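Local coordinates for protein tyrosinase (Burkholderia thailandensis, PDB 5ZRE) that probably catalyses the copper-dependent hydroxylation of monophenols and their further oxidation to quinones at a paired-copper centre, as a tyrosinase, at residues His85-Phe90 and Glu365-Thr370; Gln438-Met443 and Ser465-Trp470; Lys426-Gly431 and Asp483-Phe488. All coordinates share one frame; numbering follows the deposited sequence.

Overall arrangement
The three contacts run from the copper centre out into the β-rich C-terminal part of the chain. Contact 1 holds His-85, a copper ligand, and ties its loop to the distant 365-370 segment. Contact 2 approaches the same centre from another part of the chain: nearest atoms of the two contacts are about 5 Å apart and their centres 21 Å, while the nearest side-chain atom of Leu-467 lies about 4 Å from the bound oxygen. Contact 3 closes a chain loop within which contact 2 is nested. Their centres are 16 Å apart, and they touch directly, Met-443 CE lying 3.7 Å from Ile-484 CG2. Contacts 1 and 3 do not meet.

Contact 1. Residues His85-Phe90 and Glu365-Thr370; sequences HGNVLF and ESLNLT. With CU (copper (II) ion), chain E; O (oxygen atom), chain F.
Leu-367 meets Asn-87, Val-88 and Leu-89 with a forked side chain. Its CG stands beside its backbone N (chi1 -60°), and from there the two methyls part company. CD1 reaches the amide of Asn-87, 3.7 Å from ND2, the two side chains crossing at about a right angle. CD2 instead meets Leu-89 CD1 at 3.7 Å, in an oblique approach. Behind the fork, Leu-367 CB lies 4.1 Å from Val-88 CG2, so three consecutive residues of the loop all meet one leucine. The other methyl of Leu-89, CD2, lies 3.9 Å from the backbone O of Asn-368. With no hydrogen bond between the segments, the contact rests on packing.

The amide beside Leu-367 is fixed from both ends. Asn-87 OD1 accepts a capping hydrogen bond from Leu-89 N at 2.9 Å, and ND2 binds Asn-84 OD1. Two residues earlier, His-85 NE2 binds a copper ion at 2.0 Å; His-94 shares this metal, which also carries the bound oxygen.

Asn-87 to Phe-90 form a type I β turn leading into helix 90-106, and Glu-274 of helix 274-284 accepts a hydrogen bond from Gly-86 N. The 365-370 segment leads toward strand 372-373.

Contact 2. Residues Gln438-Met443 and Ser465-Trp470; sequences QGSFIM and SILSRW
Phe-441 CG sits between its own backbone N and carbonyl carbon (chi1 68°), which lays the ring alongside Ile-466, both side chains pointing the same way. The strand pairing puts Ile-466 CB over the ring face, 4.1 Å from the centroid of Phe-441 and near the ring normal, a CH-pi contact. A chi1 of -66° sets Ile-466 CG1 beside the backbone N and so carries CD1 along the ring to Phe-441 CE2, at 3.8 Å. From another direction, Met-443, bent at its last torsion, brings CE to 3.5 Å from Ile-466 CD1.

Beneath these groups the backbones form an antiparallel hydrogen-bonded pair: Ile-466 N bonds to Phe-441 O, and Phe-441 N returns a bond to Ile-466 O. Ile-442 and Ser-465 follow as a non-hydrogen-bonded pair on the other face. Past the paired residues a side chain takes over from the backbone, Ser-440 OG accepting a nearly straight bond (166°) from Ser-468 N at 2.7 Å while also bonding Gly-305 O. Gly-439 N then reaches Arg-469 O at 3.0 Å. One face of the Trp-470 indole lies against Gly-439; a CB here would crowd the indole, and the backbone angles themselves call for glycine.

Leu-467 turns away from the opposing segment, and its side chain comes close to the copper ligands His-277 and His-281 and touches the bound oxygen, a placement reminiscent of the placeholder residues that C-terminal domains present to the copper centres of some relatives. The contact closes the open end of the hairpin of strands 441-450 and 456-466. Strand 502-508 pairs with 441-450 on its other edge and lends Phe-507 to the Phe-441 side, while helices 205-221 and 274-284 cover the Ile-442 and Ser-465 side through Trp-219 and Leu-282.

Contact 3. Residues Lys426-Gly431 and Asp483-Phe488; sequences KLTVTG and DIVAHF
Val-429 packs tightly against Phe-488, its CG2 approaching the ring edge in the ring plane, 3.6 Å from CE1. Ala-486 shares this face, with its CB 4.3 Å from Val-429 CB, and Leu-427 completes the apolar row. The backbone beneath is equally close-knit. Leu-427 and Phe-488 exchange two hydrogen bonds, that from Leu-427 N to Phe-488 O measuring 2.7 Å at 166°, and Val-429 and Ala-486 exchange another two.

The opposite face is more polar and partly exposed. Here a chi1 of -61° sets His-487 CG beside its backbone N, alongside Thr-428, whose OG1 lies 2.8 Å from His-487 ND1. NE2 of the imidazole binds the backbone O of Ser-260. Lys-426 sends its bent chain past the ring to the carbonyls of Asn-263, Asn-266 and Gly-268. The contact is loose further along, where Thr-430 CG2 and Val-485 CG1 make a thin contact at 4.1 Å.

Strand 426-433 is the middle of a three-stranded antiparallel sheet, between 483-489 and 531-534. Its apolar face packs on strands 441-450 and 456-466 of a second sheet, Phe-488 against Ala-445 and Leu-427 against Leu-461, the face-to-face packing characteristic of a β-sandwich.

Contact 1. Residues His85-Phe90 and Glu365-Thr370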
# COMPACT_ATOMS: atom_id res chain seq x y z
N HIS A 85 8.79 -7.91 -3.09
CA HIS A 85 8.82 -6.54 -2.61
C HIS A 85 10.28 -6.07 -2.60
O HIS A 85 11.22 -6.87 -2.48
CB HIS A 85 8.18 -6.41 -1.22
CG HIS A 85 6.79 -6.92 -1.17
ND1 HIS A 85 6.46 -8.12 -0.54
CD2 HIS A 85 5.64 -6.43 -1.68
CE1 HIS A 85 5.17 -8.34 -0.67
NE2 HIS A 85 4.64 -7.33 -1.37
N GLY A 86 10.46 -4.77 -2.71
CA GLY A 86 11.82 -4.20 -2.62
C GLY A 86 12.72 -4.69 -3.74
O GLY A 86 13.89 -4.84 -3.54
N ASN A 87 12.17 -4.95 -4.91
CA ASN A 87 12.96 -5.34 -6.07
C ASN A 87 12.22 -5.01 -7.39
O ASN A 87 11.09 -4.60 -7.40
CB ASN A 87 13.39 -6.81 -5.91
CG ASN A 87 12.29 -7.80 -6.20
OD1 ASN A 87 11.37 -7.52 -6.99
ND2 ASN A 87 12.40 -8.99 -5.61
N VAL A 88 12.83 -5.28 -8.54
CA VAL A 88 12.34 -4.72 -9.77
C VAL A 88 11.18 -5.54 -10.33
O VAL A 88 10.54 -5.11 -11.31
CB VAL A 88 13.49 -4.55 -10.78
CG1 VAL A 88 14.37 -3.35 -10.41
CG2 VAL A 88 14.31 -5.81 -10.89
N LEU A 89 10.82 -6.65 -9.70
CA LEU A 89 9.67 -7.40 -10.12
C LEU A 89 8.45 -7.05 -9.27
O LEU A 89 7.37 -7.66 -9.45
CB LEU A 89 9.98 -8.89 -10.00
CG LEU A 89 11.21 -9.35 -10.79
CD1 LEU A 89 11.44 -10.83 -10.64
CD2 LEU A 89 11.06 -9.01 -12.26
N PHE A 90 8.59 -6.11 -8.33
CA PHE A 90 7.41 -5.77 -7.51
C PHE A 90 6.24 -5.46 -8.44
O PHE A 90 5.19 -5.97 -8.23
CB PHE A 90 7.68 -4.62 -6.52
CG PHE A 90 6.44 -3.95 -5.99
CD1 PHE A 90 5.75 -4.47 -4.92
CD2 PHE A 90 5.95 -2.78 -6.57
CE1 PHE A 90 4.60 -3.87 -4.45
CE2 PHE A 90 4.81 -2.17 -6.08
CZ PHE A 90 4.12 -2.72 -5.03
N GLU A 365 20.96 -14.98 -8.17
CA GLU A 365 20.16 -14.82 -9.38
C GLU A 365 19.89 -13.34 -9.61
O GLU A 365 19.26 -12.66 -8.78
CB GLU A 365 18.85 -15.62 -9.30
CG GLU A 365 18.29 -15.99 -10.67
CD GLU A 365 17.09 -16.92 -10.66
OE1 GLU A 365 17.17 -17.98 -10.00
OE2 GLU A 365 16.09 -16.61 -11.35
N SER A 366 20.37 -12.83 -10.74
CA SER A 366 19.90 -11.55 -11.24
C SER A 366 18.40 -11.62 -11.52
O SER A 366 17.85 -12.68 -11.86
CB SER A 366 20.64 -11.16 -12.48
OG SER A 366 21.98 -10.81 -12.17
N LEU A 367 17.73 -10.49 -11.32
CA LEU A 367 16.32 -10.34 -11.70
C LEU A 367 16.22 -9.54 -13.00
O LEU A 367 16.65 -8.39 -13.08
CB LEU A 367 15.57 -9.65 -10.55
CG LEU A 367 15.60 -10.38 -9.22
CD1 LEU A 367 15.06 -9.47 -8.12
CD2 LEU A 367 14.81 -11.69 -9.26
N ASN A 368 15.65 -10.16 -14.03
CA ASN A 368 15.52 -9.52 -15.31
C ASN A 368 14.10 -9.78 -15.84
O ASN A 368 13.29 -10.44 -15.17
CB ASN A 368 16.64 -9.99 -16.25
CG ASN A 368 16.64 -11.48 -16.46
OD1 ASN A 368 15.69 -12.03 -17.02
ND2 ASN A 368 17.69 -12.15 -16.00
N LEU A 369 13.79 -9.27 -17.04
CA LEU A 369 12.42 -9.37 -17.57
C LEU A 369 12.12 -10.81 -18.01
O LEU A 369 10.98 -11.08 -18.31
CB LEU A 369 12.23 -8.38 -18.74
CG LEU A 369 12.43 -6.90 -18.41
CD1 LEU A 369 12.11 -6.04 -19.61
CD2 LEU A 369 11.60 -6.46 -17.21
N THR A 370 13.09 -11.74 -18.03
CA THR A 370 12.77 -13.16 -18.32
C THR A 370 12.61 -13.95 -17.02
O THR A 370 12.39 -15.15 -17.08
CB THR A 370 13.83 -13.85 -19.18
OG1 THR A 370 14.92 -14.20 -18.32
CG2 THR A 370 14.34 -13.00 -20.34
CU CU E . 2.75 -7.36 -1.95
O O F . 2.42 -5.97 -0.87

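Contact 2. Residues Gln438-Met443 and Ser465-Trp470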
# COMPACT_ATOMS: atom_id res chain seq x y z
N GLN A 438 10.24 -5.42 14.63
CA GLN A 438 9.30 -6.43 14.20
C GLN A 438 8.03 -5.71 13.71
O GLN A 438 7.57 -4.80 14.32
CB GLN A 438 9.16 -7.42 15.37
CG GLN A 438 8.06 -8.46 15.23
CD GLN A 438 8.57 -9.88 15.08
OE1 GLN A 438 9.63 -10.08 14.47
NE2 GLN A 438 7.81 -10.86 15.60
N GLY A 439 7.49 -6.12 12.56
CA GLY A 439 6.30 -5.52 12.04
C GLY A 439 6.62 -4.27 11.26
O GLY A 439 7.78 -3.90 11.05
N SER A 440 5.57 -3.60 10.81
CA SER A 440 5.70 -2.46 9.94
C SER A 440 5.95 -1.20 10.80
O SER A 440 5.63 -1.17 11.97
CB SER A 440 4.47 -2.33 9.07
OG SER A 440 4.45 -3.33 8.06
N PHE A 441 6.50 -0.16 10.19
CA PHE A 441 6.77 1.07 10.96
C PHE A 441 6.93 2.27 10.02
O PHE A 441 7.15 2.11 8.81
CB PHE A 441 7.98 0.87 11.87
CG PHE A 441 9.30 0.72 11.17
CD1 PHE A 441 9.76 -0.54 10.79
CD2 PHE A 441 10.09 1.83 10.90
CE1 PHE A 441 10.97 -0.67 10.12
CE2 PHE A 441 11.31 1.69 10.25
CZ PHE A 441 11.73 0.45 9.83
N ILE A 442 6.76 3.46 10.61
CA ILE A 442 6.78 4.78 9.93
C ILE A 442 7.93 5.60 10.52
O ILE A 442 8.05 5.73 11.74
CB ILE A 442 5.42 5.51 10.06
CG1 ILE A 442 4.26 4.70 9.49
CG2 ILE A 442 5.43 6.90 9.42
CD1 ILE A 442 2.91 5.13 10.03
N MET A 443 8.78 6.13 9.66
CA MET A 443 9.81 7.09 10.04
C MET A 443 9.26 8.48 9.77
O MET A 443 8.96 8.76 8.61
CB MET A 443 11.06 6.94 9.19
CG MET A 443 12.26 6.43 9.93
SD MET A 443 13.55 5.87 8.79
CE MET A 443 13.01 4.18 8.55
N SER A 465 7.02 5.00 4.92
CA SER A 465 6.41 3.79 5.45
C SER A 465 7.20 2.55 5.02
O SER A 465 7.34 2.30 3.85
CB SER A 465 5.00 3.68 5.03
OG SER A 465 4.25 4.76 5.56
N ILE A 466 7.67 1.78 5.99
CA ILE A 466 8.23 0.47 5.72
C ILE A 466 7.15 -0.58 6.01
O ILE A 466 6.77 -0.81 7.14
CB ILE A 466 9.51 0.23 6.53
CG1 ILE A 466 10.64 1.17 6.10
CG2 ILE A 466 9.94 -1.22 6.42
CD1 ILE A 466 10.52 2.59 6.61
N LEU A 467 6.63 -1.17 4.95
CA LEU A 467 5.71 -2.31 5.03
C LEU A 467 6.53 -3.56 5.28
O LEU A 467 7.38 -3.87 4.50
CB LEU A 467 4.93 -2.45 3.71
CG LEU A 467 4.03 -3.68 3.64
CD1 LEU A 467 2.87 -3.56 4.62
CD2 LEU A 467 3.55 -3.92 2.21
N SER A 468 6.28 -4.26 6.36
CA SER A 468 7.14 -5.37 6.67
C SER A 468 6.27 -6.52 7.21
O SER A 468 5.10 -6.63 6.81
CB SER A 468 8.21 -4.92 7.62
OG SER A 468 9.19 -5.93 7.85
N ARG A 469 6.83 -7.39 8.06
CA ARG A 469 6.12 -8.59 8.48
C ARG A 469 6.49 -8.93 9.93
O ARG A 469 7.34 -8.29 10.52
CB ARG A 469 6.38 -9.70 7.45
CG ARG A 469 7.59 -10.60 7.68
CD ARG A 469 8.93 -9.92 7.48
NE ARG A 469 9.94 -10.86 7.00
CZ ARG A 469 11.26 -10.69 7.07
NH1 ARG A 469 12.06 -11.54 6.46
NH2 ARG A 469 11.77 -9.69 7.77
N TRP A 470 5.74 -9.85 10.50
CA TRP A 470 6.12 -10.58 11.72
C TRP A 470 6.81 -11.90 11.32
O TRP A 470 6.31 -12.62 10.43
CB TRP A 470 4.90 -10.91 12.57
CG TRP A 470 3.93 -9.81 12.84
CD1 TRP A 470 2.76 -9.55 12.18
CD2 TRP A 470 4.00 -8.87 13.92
NE1 TRP A 470 2.12 -8.50 12.77
CE2 TRP A 470 2.85 -8.07 13.84
CE3 TRP A 470 4.92 -8.63 14.93
CZ2 TRP A 470 2.63 -7.02 14.73
CZ3 TRP A 470 4.69 -7.61 15.82
CH2 TRP A 470 3.56 -6.81 15.71

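Contact 3. Residues Lys426-Gly431 and Asp483-Phe488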
# COMPACT_ATOMS: atom_id res chain seq x y z
N LYS A 426 18.18 18.46 0.43
CA LYS A 426 17.63 17.14 0.70
C LYS A 426 18.32 16.53 1.94
O LYS A 426 19.53 16.66 2.09
CB LYS A 426 17.80 16.39 -0.62
CG LYS A 426 17.54 14.89 -0.57
CD LYS A 426 18.56 14.10 -1.35
CE LYS A 426 18.66 14.54 -2.80
NZ LYS A 426 19.01 13.42 -3.69
N LEU A 427 17.58 15.89 2.86
CA LEU A 427 18.15 15.26 4.09
C LEU A 427 18.17 13.74 3.93
O LEU A 427 17.18 13.12 3.55
CB LEU A 427 17.33 15.67 5.32
CG LEU A 427 17.67 14.97 6.63
CD1 LEU A 427 18.78 15.69 7.39
CD2 LEU A 427 16.45 14.90 7.53
N THR A 428 19.33 13.15 4.18
CA THR A 428 19.50 11.73 4.05
C THR A 428 19.65 11.20 5.46
O THR A 428 20.20 11.90 6.30
CB THR A 428 20.68 11.39 3.12
OG1 THR A 428 20.25 11.51 1.75
CG2 THR A 428 21.22 10.00 3.35
N VAL A 429 19.06 10.04 5.73
CA VAL A 429 19.09 9.44 7.06
C VAL A 429 19.60 8.01 6.95
O VAL A 429 19.09 7.19 6.17
CB VAL A 429 17.71 9.46 7.72
CG1 VAL A 429 17.79 8.93 9.14
CG2 VAL A 429 17.10 10.85 7.70
N THR A 430 20.56 7.69 7.80
CA THR A 430 21.28 6.43 7.71
C THR A 430 21.57 5.91 9.12
O THR A 430 21.23 6.54 10.10
CB THR A 430 22.54 6.63 6.85
OG1 THR A 430 23.35 7.65 7.43
CG2 THR A 430 22.20 7.00 5.42
N GLY A 431 22.21 4.75 9.19
CA GLY A 431 22.47 4.06 10.46
C GLY A 431 21.18 3.58 11.12
O GLY A 431 21.04 3.70 12.31
N ASP A 483 20.27 -2.73 6.39
CA ASP A 483 20.50 -1.26 6.59
C ASP A 483 19.53 -0.44 5.77
O ASP A 483 19.42 -0.68 4.58
CB ASP A 483 21.91 -0.85 6.14
CG ASP A 483 23.01 -1.26 7.13
OD1 ASP A 483 22.89 -0.92 8.34
OD2 ASP A 483 24.00 -1.89 6.67
N ILE A 484 18.86 0.54 6.38
CA ILE A 484 17.77 1.28 5.72
C ILE A 484 18.21 2.74 5.57
O ILE A 484 18.71 3.35 6.51
CB ILE A 484 16.45 1.14 6.51
CG1 ILE A 484 15.60 -0.04 6.01
CG2 ILE A 484 15.64 2.43 6.55
CD1 ILE A 484 14.85 0.20 4.70
N VAL A 485 17.94 3.28 4.41
CA VAL A 485 18.36 4.61 4.05
C VAL A 485 17.14 5.44 3.67
O VAL A 485 16.53 5.16 2.65
CB VAL A 485 19.34 4.56 2.87
CG1 VAL A 485 19.68 5.95 2.36
CG2 VAL A 485 20.59 3.76 3.21
N ALA A 486 16.79 6.45 4.46
CA ALA A 486 15.64 7.29 4.12
C ALA A 486 16.15 8.64 3.59
O ALA A 486 17.22 9.11 3.98
CB ALA A 486 14.75 7.48 5.33
N HIS A 487 15.35 9.25 2.72
CA HIS A 487 15.61 10.56 2.15
C HIS A 487 14.38 11.44 2.36
O HIS A 487 13.29 10.97 2.16
CB HIS A 487 15.89 10.49 0.65
CG HIS A 487 17.09 9.68 0.30
ND1 HIS A 487 18.36 10.23 0.21
CD2 HIS A 487 17.22 8.36 0.03
CE1 HIS A 487 19.22 9.28 -0.11
NE2 HIS A 487 18.55 8.13 -0.23
N PHE A 488 14.58 12.69 2.75
CA PHE A 488 13.49 13.62 2.88
C PHE A 488 13.88 14.93 2.21
O PHE A 488 15.02 15.37 2.36
CB PHE A 488 13.19 13.88 4.36
CG PHE A 488 12.90 12.65 5.16
CD1 PHE A 488 13.92 11.93 5.76
CD2 PHE A 488 11.60 12.19 5.32
CE1 PHE A 488 13.65 10.80 6.51
CE2 PHE A 488 11.33 11.05 6.06
CZ PHE A 488 12.36 10.35 6.65